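Transcription termination factor FttA (Methanosarcina mazei, PDB 2XR1) probably terminates archaeal transcription by cutting nascent RNA at the polymerase exit channel and degrading it 5' to 3', using two zinc ions. Local coordinates at residues Val443-Trp452 with Cys485-Arg495; Gly412-Arg423 with Gln503-Met514. One frame throughout, in Å; residues are numbered along the deposited sequence.

How the contacts relate
Both contacts pair parallel strands of one six-stranded sheet in the beta-CASP domain, and they illustrate how chemistry follows position in an alpha/beta fold. Contact 2 lies inside the sheet, is largely buried and packs aliphatic side chains on both faces; contact 1 includes an edge strand, 486-489, is only partly buried, and adds a salt bridge and proline-on-indole packing. Strands 445-448 and 506-509 are neighbours and join the two contacts, probably through hydrogen bonds between Y446 N and V506 O (2.8 Å) and between Y446 O and L508 N. Helix 423-436 packs on both contacts, but the tail of contact 2 comes nearer the zinc site.

Contact 1: Val443-Trp452 with Cys485-Arg495; sequences VPVYLDGMIW and CFKPVDSHEAR
P488 lays CG over one face of the W452 indole, a CH-pi contact 3.7 Å from the centroid of the five-membered ring and only 5° off its normal. This and two other flat groups flank a parallel strand pair at the edge of the beta-CASP sheet. The F486 ring meets V445 CG1 in plane at its edge, while C485 SG sits over the centre of one face. At the R495 guanidinium it is the edge that engages D448, with S491 O above one face, toward its rim. The backbone ladder includes K487 N to V445 O (3.0 Å) and V489 N to L447 O. A chi1 of -160° swings the D448 carboxylate away from its own backbone N to R495, the two planes 11° apart. R495 NH2 uses the syn lone pair of D448 OD1 at 2.9 Å, and NE bonds OD2; Y522 OH also bonds OD2, so helix 518-526 shares in holding the carboxylate. Beyond the strands the 443-452 chain turns into a helix, and D490 OD1 accepts from backbone N-H groups of that turn: M450 N at 3.1 Å from the syn side, out of the carboxylate plane, and weakly G449 N at 2.8 Å.

Contact 2: Gly412-Arg423 with Gln503-Met514; sequences GIAVIPAFAVGR and QPCVILATSGMM
F419 and G512 meet face to backbone: G512 CA stands over the centre of the phenyl ring, 3.8 Å from its centroid, a CH-pi contact made possible by the bare glycine backbone. R423 NE lies in the plane of the same ring at the edge, and F419 CE2 in turn lies over one face of the guanidinium, offset toward the rim. M513 completes the cluster, its CG coming obliquely to F419 CZ (4.0 Å). From there its extended chain carries CE across to R423 NH2 at about a right angle; that nitrogen is hydrogen-bonded to Y539 O, which helps fix the guanidinium. Nearby, T510 OG1 donates to A418 O at 3.1 Å, joining segments 412-423 and 503-514 near the C-terminal ends of the strands.

Within the strands I416 and L508 run side by side and point the same way. I416 CG1 is anti to its carbonyl carbon (chi1 -46°), which brings CD1 to V506 CG1 at 4.0 Å. Helix 423-436 covers this face through V427, M428 and L431. On the reverse face V415 CG2 approaches I507 CD1 (4.5 Å), and P417 CB touches M514 CG (4.1 Å), where helix 518-526 packs. In the ladder, I507 N gives A414 O a straight bond, 2.8 Å with an N-H...O angle of 173°.

V421 O accepts from NE2 of the zinc ligand H247, and the F419 side chain lies about 8 Å from a zinc ion. The arrangement is that of a helix-covered parallel alpha/beta sheet whose loops after the C-terminal ends of the strands border the metal site, here in the beta-CASP domain of a metallo-beta-lactamase nuclease.

Contact 1: Val443-Trp452 with Cys485-Arg495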
loop_
_atom_site.group_PDB
_atom_site.type_symbol
_atom_site.label_atom_id
_atom_site.label_comp_id
_atom_site.label_asym_id
_atom_site.label_seq_id
_atom_site.Cartn_x
_atom_site.Cartn_y
_atom_site.Cartn_z
ATOM N N VAL B 443 -9.546 54.729 0.097
ATOM C CA VAL B 443 -8.152 54.509 -0.253
ATOM C C VAL B 443 -8.156 53.323 -1.229
ATOM O O VAL B 443 -9.075 52.504 -1.186
ATOM C CB VAL B 443 -7.298 54.207 1.022
ATOM C CG1 VAL B 443 -7.218 52.707 1.319
ATOM C CG2 VAL B 443 -5.938 54.741 0.876
ATOM N N PRO B 444 -7.171 53.258 -2.139
ATOM C CA PRO B 444 -7.112 52.215 -3.183
ATOM C C PRO B 444 -6.702 50.861 -2.658
ATOM O O PRO B 444 -5.676 50.739 -1.999
ATOM C CB PRO B 444 -6.050 52.729 -4.159
ATOM C CG PRO B 444 -5.360 53.878 -3.466
ATOM C CD PRO B 444 -6.271 54.391 -2.419
ATOM N N VAL B 445 -7.505 49.846 -2.941
ATOM C CA VAL B 445 -7.170 48.481 -2.575
ATOM C C VAL B 445 -6.622 47.788 -3.815
ATOM O O VAL B 445 -7.388 47.353 -4.672
ATOM C CB VAL B 445 -8.405 47.754 -2.067
ATOM C CG1 VAL B 445 -8.074 46.319 -1.691
ATOM C CG2 VAL B 445 -8.989 48.525 -0.902
ATOM N N TYR B 446 -5.294 47.727 -3.924
ATOM C CA TYR B 446 -4.642 47.104 -5.079
ATOM C C TYR B 446 -4.707 45.590 -4.934
ATOM O O TYR B 446 -4.670 45.080 -3.823
ATOM C CB TYR B 446 -3.198 47.565 -5.228
ATOM C CG TYR B 446 -3.064 49.049 -5.406
ATOM C CD1 TYR B 446 -3.222 49.634 -6.641
ATOM C CD2 TYR B 446 -2.783 49.880 -4.328
ATOM C CE1 TYR B 446 -3.097 51.045 -6.808
ATOM C CE2 TYR B 446 -2.664 51.272 -4.479
ATOM C CZ TYR B 446 -2.816 51.837 -5.717
ATOM O OH TYR B 446 -2.703 53.198 -5.867
ATOM N N LEU B 447 -4.836 44.904 -6.069
ATOM C CA LEU B 447 -5.026 43.461 -6.146
ATOM C C LEU B 447 -4.043 42.879 -7.159
ATOM O O LEU B 447 -4.143 43.167 -8.341
ATOM C CB LEU B 447 -6.432 43.166 -6.621
ATOM C CG LEU B 447 -7.586 43.758 -5.828
ATOM C CD1 LEU B 447 -8.892 43.270 -6.414
ATOM C CD2 LEU B 447 -7.514 43.403 -4.340
ATOM N N ASP B 448 -3.077 42.075 -6.716
ATOM C CA ASP B 448 -1.980 41.654 -7.614
ATOM C C ASP B 448 -1.845 40.133 -7.655
ATOM O O ASP B 448 -2.206 39.449 -6.727
ATOM C CB ASP B 448 -0.667 42.325 -7.191
ATOM C CG ASP B 448 0.391 42.340 -8.304
ATOM O OD1 ASP B 448 0.186 41.719 -9.384
ATOM O OD2 ASP B 448 1.458 42.960 -8.090
ATOM N N GLY B 449 -1.378 39.608 -8.776
ATOM C CA GLY B 449 -1.146 38.172 -8.929
ATOM C C GLY B 449 -2.341 37.238 -9.124
ATOM O O GLY B 449 -2.402 36.174 -8.478
ATOM N N MET B 450 -3.234 37.597 -10.041
ATOM C CA MET B 450 -4.390 36.762 -10.446
ATOM C C MET B 450 -5.619 36.791 -9.523
ATOM O O MET B 450 -6.623 36.118 -9.796
ATOM C CB MET B 450 -4.011 35.298 -10.741
ATOM C CG MET B 450 -2.818 35.078 -11.651
ATOM S SD MET B 450 -3.039 35.701 -13.295
ATOM C CE MET B 450 -3.152 34.132 -14.200
ATOM N N ILE B 451 -5.577 37.601 -8.477
ATOM C CA ILE B 451 -6.724 37.736 -7.596
ATOM C C ILE B 451 -7.940 38.175 -8.363
ATOM O O ILE B 451 -9.021 37.589 -8.221
ATOM C CB ILE B 451 -6.468 38.734 -6.471
ATOM C CG1 ILE B 451 -5.483 38.130 -5.477
ATOM C CG2 ILE B 451 -7.760 39.087 -5.764
ATOM C CD1 ILE B 451 -5.058 39.108 -4.451
ATOM N N TRP B 452 -7.765 39.212 -9.170
ATOM C CA TRP B 452 -8.869 39.815 -9.897
ATOM C C TRP B 452 -9.519 38.873 -10.923
ATOM O O TRP B 452 -10.736 38.747 -10.993
ATOM C CB TRP B 452 -8.366 41.054 -10.609
ATOM C CG TRP B 452 -9.425 41.781 -11.344
ATOM C CD1 TRP B 452 -9.491 41.988 -12.667
ATOM C CD2 TRP B 452 -10.597 42.368 -10.772
ATOM N NE1 TRP B 452 -10.615 42.697 -12.971
ATOM C CE2 TRP B 452 -11.325 42.932 -11.825
ATOM C CE3 TRP B 452 -11.104 42.458 -9.460
ATOM C CZ2 TRP B 452 -12.540 43.609 -11.630
ATOM C CZ3 TRP B 452 -12.309 43.119 -9.256
ATOM C CH2 TRP B 452 -13.017 43.690 -10.347
ATOM N N CYS B 485 -13.159 51.284 -5.354
ATOM C CA CYS B 485 -11.953 51.086 -4.553
ATOM C C CYS B 485 -10.919 50.103 -5.129
ATOM O O CYS B 485 -9.725 50.321 -5.001
ATOM C CB CYS B 485 -12.343 50.620 -3.131
ATOM S SG CYS B 485 -12.927 48.786 -2.948
ATOM N N PHE B 486 -11.364 48.984 -5.692
ATOM C CA PHE B 486 -10.427 47.926 -6.091
ATOM C C PHE B 486 -9.721 48.321 -7.358
ATOM O O PHE B 486 -10.365 48.713 -8.278
ATOM C CB PHE B 486 -11.129 46.598 -6.318
ATOM C CG PHE B 486 -11.834 46.076 -5.121
ATOM C CD1 PHE B 486 -11.146 45.836 -3.955
ATOM C CD2 PHE B 486 -13.187 45.790 -5.162
ATOM C CE1 PHE B 486 -11.800 45.336 -2.841
ATOM C CE2 PHE B 486 -13.829 45.301 -4.067
ATOM C CZ PHE B 486 -13.133 45.082 -2.901
ATOM N N LYS B 487 -8.400 48.219 -7.378
ATOM C CA LYS B 487 -7.608 48.543 -8.543
ATOM C C LYS B 487 -6.732 47.350 -8.841
ATOM O O LYS B 487 -5.826 47.061 -8.095
ATOM C CB LYS B 487 -6.706 49.778 -8.311
ATOM C CG LYS B 487 -7.344 51.017 -7.673
ATOM C CD LYS B 487 -8.425 51.625 -8.514
ATOM C CE LYS B 487 -8.838 52.995 -7.981
ATOM N NZ LYS B 487 -9.348 52.859 -6.582
ATOM N N PRO B 488 -6.966 46.652 -9.948
ATOM C CA PRO B 488 -6.086 45.519 -10.228
ATOM C C PRO B 488 -4.753 45.936 -10.816
ATOM O O PRO B 488 -4.622 47.007 -11.376
ATOM C CB PRO B 488 -6.877 44.700 -11.264
ATOM C CG PRO B 488 -8.197 45.388 -11.413
ATOM C CD PRO B 488 -7.988 46.796 -10.985
ATOM N N VAL B 489 -3.781 45.053 -10.708
ATOM C CA VAL B 489 -2.443 45.281 -11.243
ATOM C C VAL B 489 -1.848 43.931 -11.528
ATOM O O VAL B 489 -1.773 43.090 -10.623
ATOM C CB VAL B 489 -1.518 45.969 -10.194
ATOM C CG1 VAL B 489 -2.108 45.910 -8.780
ATOM C CG2 VAL B 489 -0.130 45.340 -10.208
ATOM N N ASP B 490 -1.459 43.682 -12.765
ATOM C CA ASP B 490 -0.684 42.465 -13.072
ATOM C C ASP B 490 0.461 42.795 -14.052
ATOM O O ASP B 490 1.487 42.092 -14.077
ATOM C CB ASP B 490 -1.598 41.310 -13.537
ATOM C CG ASP B 490 -2.523 40.770 -12.401
ATOM O OD1 ASP B 490 -2.027 40.137 -11.427
ATOM O OD2 ASP B 490 -3.765 40.983 -12.495
ATOM N N SER B 491 0.307 43.874 -14.828
ATOM C CA SER B 491 1.474 44.582 -15.340
ATOM C C SER B 491 2.522 44.744 -14.224
ATOM O O SER B 491 2.197 45.125 -13.099
ATOM C CB SER B 491 1.096 45.971 -15.828
ATOM O OG SER B 491 2.258 46.771 -15.982
ATOM N N HIS B 492 3.773 44.435 -14.547
ATOM C CA HIS B 492 4.914 44.808 -13.708
ATOM C C HIS B 492 5.143 46.333 -13.740
ATOM O O HIS B 492 5.529 46.938 -12.738
ATOM C CB HIS B 492 6.177 44.066 -14.173
ATOM C CG HIS B 492 7.453 44.761 -13.804
ATOM N ND1 HIS B 492 8.132 45.581 -14.680
ATOM C CD2 HIS B 492 8.158 44.778 -12.646
ATOM C CE1 HIS B 492 9.212 46.057 -14.084
ATOM N NE2 HIS B 492 9.252 45.587 -12.850
ATOM N N GLU B 493 4.908 46.951 -14.893
ATOM C CA GLU B 493 5.013 48.408 -14.996
ATOM C C GLU B 493 4.064 49.121 -14.009
ATOM O O GLU B 493 4.415 50.141 -13.428
ATOM C CB GLU B 493 4.721 48.886 -16.423
ATOM C CG GLU B 493 5.544 48.217 -17.556
ATOM C CD GLU B 493 6.928 48.826 -17.766
ATOM O OE1 GLU B 493 7.823 48.603 -16.915
ATOM O OE2 GLU B 493 7.120 49.522 -18.802
ATOM N N ALA B 494 2.866 48.582 -13.829
ATOM C CA ALA B 494 1.876 49.148 -12.904
ATOM C C ALA B 494 2.291 48.971 -11.435
ATOM O O ALA B 494 2.077 49.863 -10.612
ATOM C CB ALA B 494 0.495 48.495 -13.139
ATOM N N ARG B 495 2.852 47.803 -11.123
ATOM C CA ARG B 495 3.403 47.506 -9.795
ATOM C C ARG B 495 4.382 48.581 -9.313
ATOM O O ARG B 495 4.286 49.060 -8.183
ATOM C CB ARG B 495 4.114 46.148 -9.815
ATOM C CG ARG B 495 4.496 45.634 -8.450
ATOM C CD ARG B 495 4.792 44.136 -8.450
ATOM N NE ARG B 495 3.723 43.357 -9.064
ATOM C CZ ARG B 495 3.818 42.652 -10.191
ATOM N NH1 ARG B 495 4.949 42.591 -10.870
ATOM N NH2 ARG B 495 2.757 41.978 -10.632
#

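Contact 2: Gly412-Arg423 with Gln503-Met514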
loop_
_atom_site.group_PDB
_atom_site.type_symbol
_atom_site.label_atom_id
_atom_site.label_comp_id
_atom_site.label_asym_id
_atom_site.label_seq_id
_atom_site.Cartn_x
_atom_site.Cartn_y
_atom_site.Cartn_z
ATOM N N GLY B 412 0.513 54.943 6.879
ATOM C CA GLY B 412 1.109 53.703 6.401
ATOM C C GLY B 412 0.214 52.987 5.415
ATOM O O GLY B 412 -0.966 53.324 5.253
ATOM N N ILE B 413 0.790 52.000 4.746
ATOM C CA ILE B 413 0.038 51.177 3.826
ATOM C C ILE B 413 0.017 49.708 4.296
ATOM O O ILE B 413 0.941 49.228 4.955
ATOM C CB ILE B 413 0.539 51.389 2.387
ATOM C CG1 ILE B 413 1.892 50.744 2.112
ATOM C CG2 ILE B 413 0.712 52.891 2.112
ATOM C CD1 ILE B 413 2.679 51.542 0.960
ATOM N N ALA B 414 -1.069 49.012 4.001
ATOM C CA ALA B 414 -1.303 47.703 4.603
ATOM C C ALA B 414 -1.129 46.619 3.556
ATOM O O ALA B 414 -1.915 46.520 2.653
ATOM C CB ALA B 414 -2.700 47.655 5.217
ATOM N N VAL B 415 -0.063 45.837 3.665
ATOM C CA VAL B 415 0.179 44.712 2.758
ATOM C C VAL B 415 -0.489 43.468 3.343
ATOM O O VAL B 415 -0.304 43.167 4.493
ATOM C CB VAL B 415 1.692 44.468 2.554
ATOM C CG1 VAL B 415 1.938 43.190 1.777
ATOM C CG2 VAL B 415 2.348 45.695 1.859
ATOM N N ILE B 416 -1.303 42.793 2.547
ATOM C CA ILE B 416 -2.064 41.631 2.985
ATOM C C ILE B 416 -1.833 40.492 2.007
ATOM O O ILE B 416 -2.473 40.456 0.969
ATOM C CB ILE B 416 -3.590 41.921 2.970
ATOM C CG1 ILE B 416 -3.908 43.275 3.614
ATOM C CG2 ILE B 416 -4.338 40.808 3.618
ATOM C CD1 ILE B 416 -5.363 43.424 4.053
ATOM N N PRO B 417 -0.899 39.584 2.302
ATOM C CA PRO B 417 -0.713 38.440 1.440
ATOM C C PRO B 417 -1.939 37.591 1.401
ATOM O O PRO B 417 -2.654 37.525 2.366
ATOM C CB PRO B 417 0.420 37.662 2.096
ATOM C CG PRO B 417 0.399 38.087 3.453
ATOM C CD PRO B 417 0.017 39.528 3.439
ATOM N N ALA B 418 -2.172 36.969 0.256
ATOM C CA ALA B 418 -3.411 36.270 -0.030
ATOM C C ALA B 418 -3.174 35.288 -1.148
ATOM O O ALA B 418 -2.226 35.392 -1.888
ATOM C CB ALA B 418 -4.454 37.269 -0.461
ATOM N N PHE B 419 -4.072 34.342 -1.284
ATOM C CA PHE B 419 -4.115 33.488 -2.458
ATOM C C PHE B 419 -4.992 34.109 -3.497
ATOM O O PHE B 419 -5.841 34.932 -3.163
ATOM C CB PHE B 419 -4.607 32.094 -2.051
ATOM C CG PHE B 419 -3.643 31.392 -1.156
ATOM C CD1 PHE B 419 -2.535 30.754 -1.689
ATOM C CD2 PHE B 419 -3.797 31.445 0.220
ATOM C CE1 PHE B 419 -1.598 30.124 -0.843
ATOM C CE2 PHE B 419 -2.889 30.827 1.059
ATOM C CZ PHE B 419 -1.792 30.160 0.528
ATOM N N ALA B 420 -4.763 33.751 -4.757
ATOM C CA ALA B 420 -5.621 34.229 -5.828
ATOM C C ALA B 420 -7.072 33.957 -5.497
ATOM O O ALA B 420 -7.918 34.850 -5.649
ATOM C CB ALA B 420 -5.275 33.588 -7.118
ATOM N N VAL B 421 -7.371 32.742 -5.030
ATOM C CA VAL B 421 -8.722 32.417 -4.600
ATOM C C VAL B 421 -8.698 31.890 -3.193
ATOM O O VAL B 421 -7.879 31.046 -2.857
ATOM C CB VAL B 421 -9.375 31.340 -5.496
ATOM C CG1 VAL B 421 -8.540 30.081 -5.554
ATOM C CG2 VAL B 421 -10.723 30.992 -4.985
ATOM N N GLY B 422 -9.634 32.352 -2.373
ATOM C CA GLY B 422 -9.664 31.995 -0.976
ATOM C C GLY B 422 -9.622 33.259 -0.130
ATOM O O GLY B 422 -10.659 33.951 0.054
ATOM N N ARG B 423 -8.447 33.613 0.360
ATOM C CA ARG B 423 -8.396 34.629 1.420
ATOM C C ARG B 423 -8.623 36.024 0.857
ATOM O O ARG B 423 -9.129 36.903 1.534
ATOM C CB ARG B 423 -7.055 34.571 2.140
ATOM C CG ARG B 423 -6.757 33.238 2.755
ATOM C CD ARG B 423 -5.360 33.134 3.133
ATOM N NE ARG B 423 -5.162 31.861 3.810
ATOM C CZ ARG B 423 -4.117 31.539 4.548
ATOM N NH1 ARG B 423 -3.130 32.404 4.714
ATOM N NH2 ARG B 423 -4.071 30.345 5.116
ATOM N N GLN B 503 2.005 55.697 -0.952
ATOM C CA GLN B 503 0.864 56.532 -0.680
ATOM C C GLN B 503 -0.115 55.626 0.029
ATOM O O GLN B 503 -0.334 54.516 -0.428
ATOM C CB GLN B 503 0.295 57.029 -2.002
ATOM C CG GLN B 503 -0.778 58.074 -1.887
ATOM C CD GLN B 503 -0.839 58.959 -3.122
ATOM O OE1 GLN B 503 -0.920 58.460 -4.249
ATOM N NE2 GLN B 503 -0.801 60.273 -2.918
ATOM N N PRO B 504 -0.696 56.079 1.160
ATOM C CA PRO B 504 -1.493 55.168 2.011
ATOM C C PRO B 504 -2.523 54.400 1.233
ATOM O O PRO B 504 -3.297 54.990 0.514
ATOM C CB PRO B 504 -2.194 56.109 2.988
ATOM C CG PRO B 504 -1.381 57.355 2.976
ATOM C CD PRO B 504 -0.820 57.486 1.592
ATOM N N CYS B 505 -2.536 53.084 1.388
ATOM C CA CYS B 505 -3.415 52.232 0.608
ATOM C C CYS B 505 -3.465 50.839 1.233
ATOM O O CYS B 505 -2.905 50.629 2.316
ATOM C CB CYS B 505 -2.901 52.167 -0.838
ATOM S SG CYS B 505 -1.228 51.460 -0.965
ATOM N N VAL B 506 -4.151 49.908 0.568
ATOM C CA VAL B 506 -4.160 48.502 0.978
ATOM C C VAL B 506 -3.700 47.654 -0.199
ATOM O O VAL B 506 -4.115 47.883 -1.335
ATOM C CB VAL B 506 -5.571 48.019 1.391
ATOM C CG1 VAL B 506 -5.597 46.532 1.489
ATOM C CG2 VAL B 506 -6.019 48.617 2.677
ATOM N N ILE B 507 -2.864 46.664 0.062
ATOM C CA ILE B 507 -2.417 45.765 -0.989
ATOM C C ILE B 507 -2.773 44.303 -0.669
ATOM O O ILE B 507 -2.217 43.723 0.265
ATOM C CB ILE B 507 -0.906 45.915 -1.223
ATOM C CG1 ILE B 507 -0.593 47.391 -1.477
ATOM C CG2 ILE B 507 -0.442 45.068 -2.399
ATOM C CD1 ILE B 507 0.808 47.653 -1.867
ATOM N N LEU B 508 -3.714 43.733 -1.421
ATOM C CA LEU B 508 -3.881 42.289 -1.458
ATOM C C LEU B 508 -2.939 41.780 -2.521
ATOM O O LEU B 508 -2.942 42.277 -3.636
ATOM C CB LEU B 508 -5.316 41.890 -1.774
ATOM C CG LEU B 508 -6.196 41.757 -0.522
ATOM C CD1 LEU B 508 -5.703 42.657 0.563
ATOM C CD2 LEU B 508 -7.668 42.043 -0.796
ATOM N N ALA B 509 -2.089 40.834 -2.173
ATOM C CA ALA B 509 -1.098 40.360 -3.122
ATOM C C ALA B 509 -0.704 38.948 -2.797
ATOM O O ALA B 509 -0.750 38.513 -1.634
ATOM C CB ALA B 509 0.130 41.250 -3.134
ATOM N N THR B 510 -0.248 38.283 -3.843
ATOM C CA THR B 510 0.067 36.876 -3.850
ATOM C C THR B 510 1.579 36.687 -3.616
ATOM O O THR B 510 2.370 37.558 -3.986
ATOM C CB THR B 510 -0.459 36.327 -5.216
ATOM O OG1 THR B 510 -1.543 35.425 -4.960
ATOM C CG2 THR B 510 0.605 35.683 -6.092
ATOM N N SER B 511 2.024 35.580 -3.032
ATOM C CA SER B 511 1.188 34.455 -2.627
ATOM C C SER B 511 0.883 34.488 -1.151
ATOM O O SER B 511 1.583 35.063 -0.370
ATOM C CB SER B 511 1.875 33.131 -2.959
ATOM O OG SER B 511 3.206 33.162 -2.538
ATOM N N GLY B 512 -0.174 33.817 -0.779
ATOM C CA GLY B 512 -0.694 33.898 0.589
ATOM C C GLY B 512 0.159 33.531 1.782
ATOM O O GLY B 512 -0.248 33.827 2.898
ATOM N N MET B 513 1.310 32.893 1.567
ATOM C CA MET B 513 2.262 32.603 2.671
ATOM C C MET B 513 3.674 33.133 2.398
ATOM O O MET B 513 4.665 32.679 2.974
ATOM C CB MET B 513 2.252 31.106 3.001
ATOM C CG MET B 513 0.863 30.628 3.472
ATOM S SD MET B 513 0.883 28.909 3.911
ATOM C CE MET B 513 -0.721 28.667 4.710
ATOM N N MET B 514 3.742 34.106 1.489
ATOM C CA MET B 514 4.948 34.855 1.175
ATOM C C MET B 514 6.110 34.015 0.689
ATOM O O MET B 514 7.243 34.461 0.756
ATOM C CB MET B 514 5.364 35.690 2.390
ATOM C CG MET B 514 4.317 36.699 2.793
ATOM S SD MET B 514 4.694 37.619 4.282
ATOM C CE MET B 514 5.662 38.992 3.648
#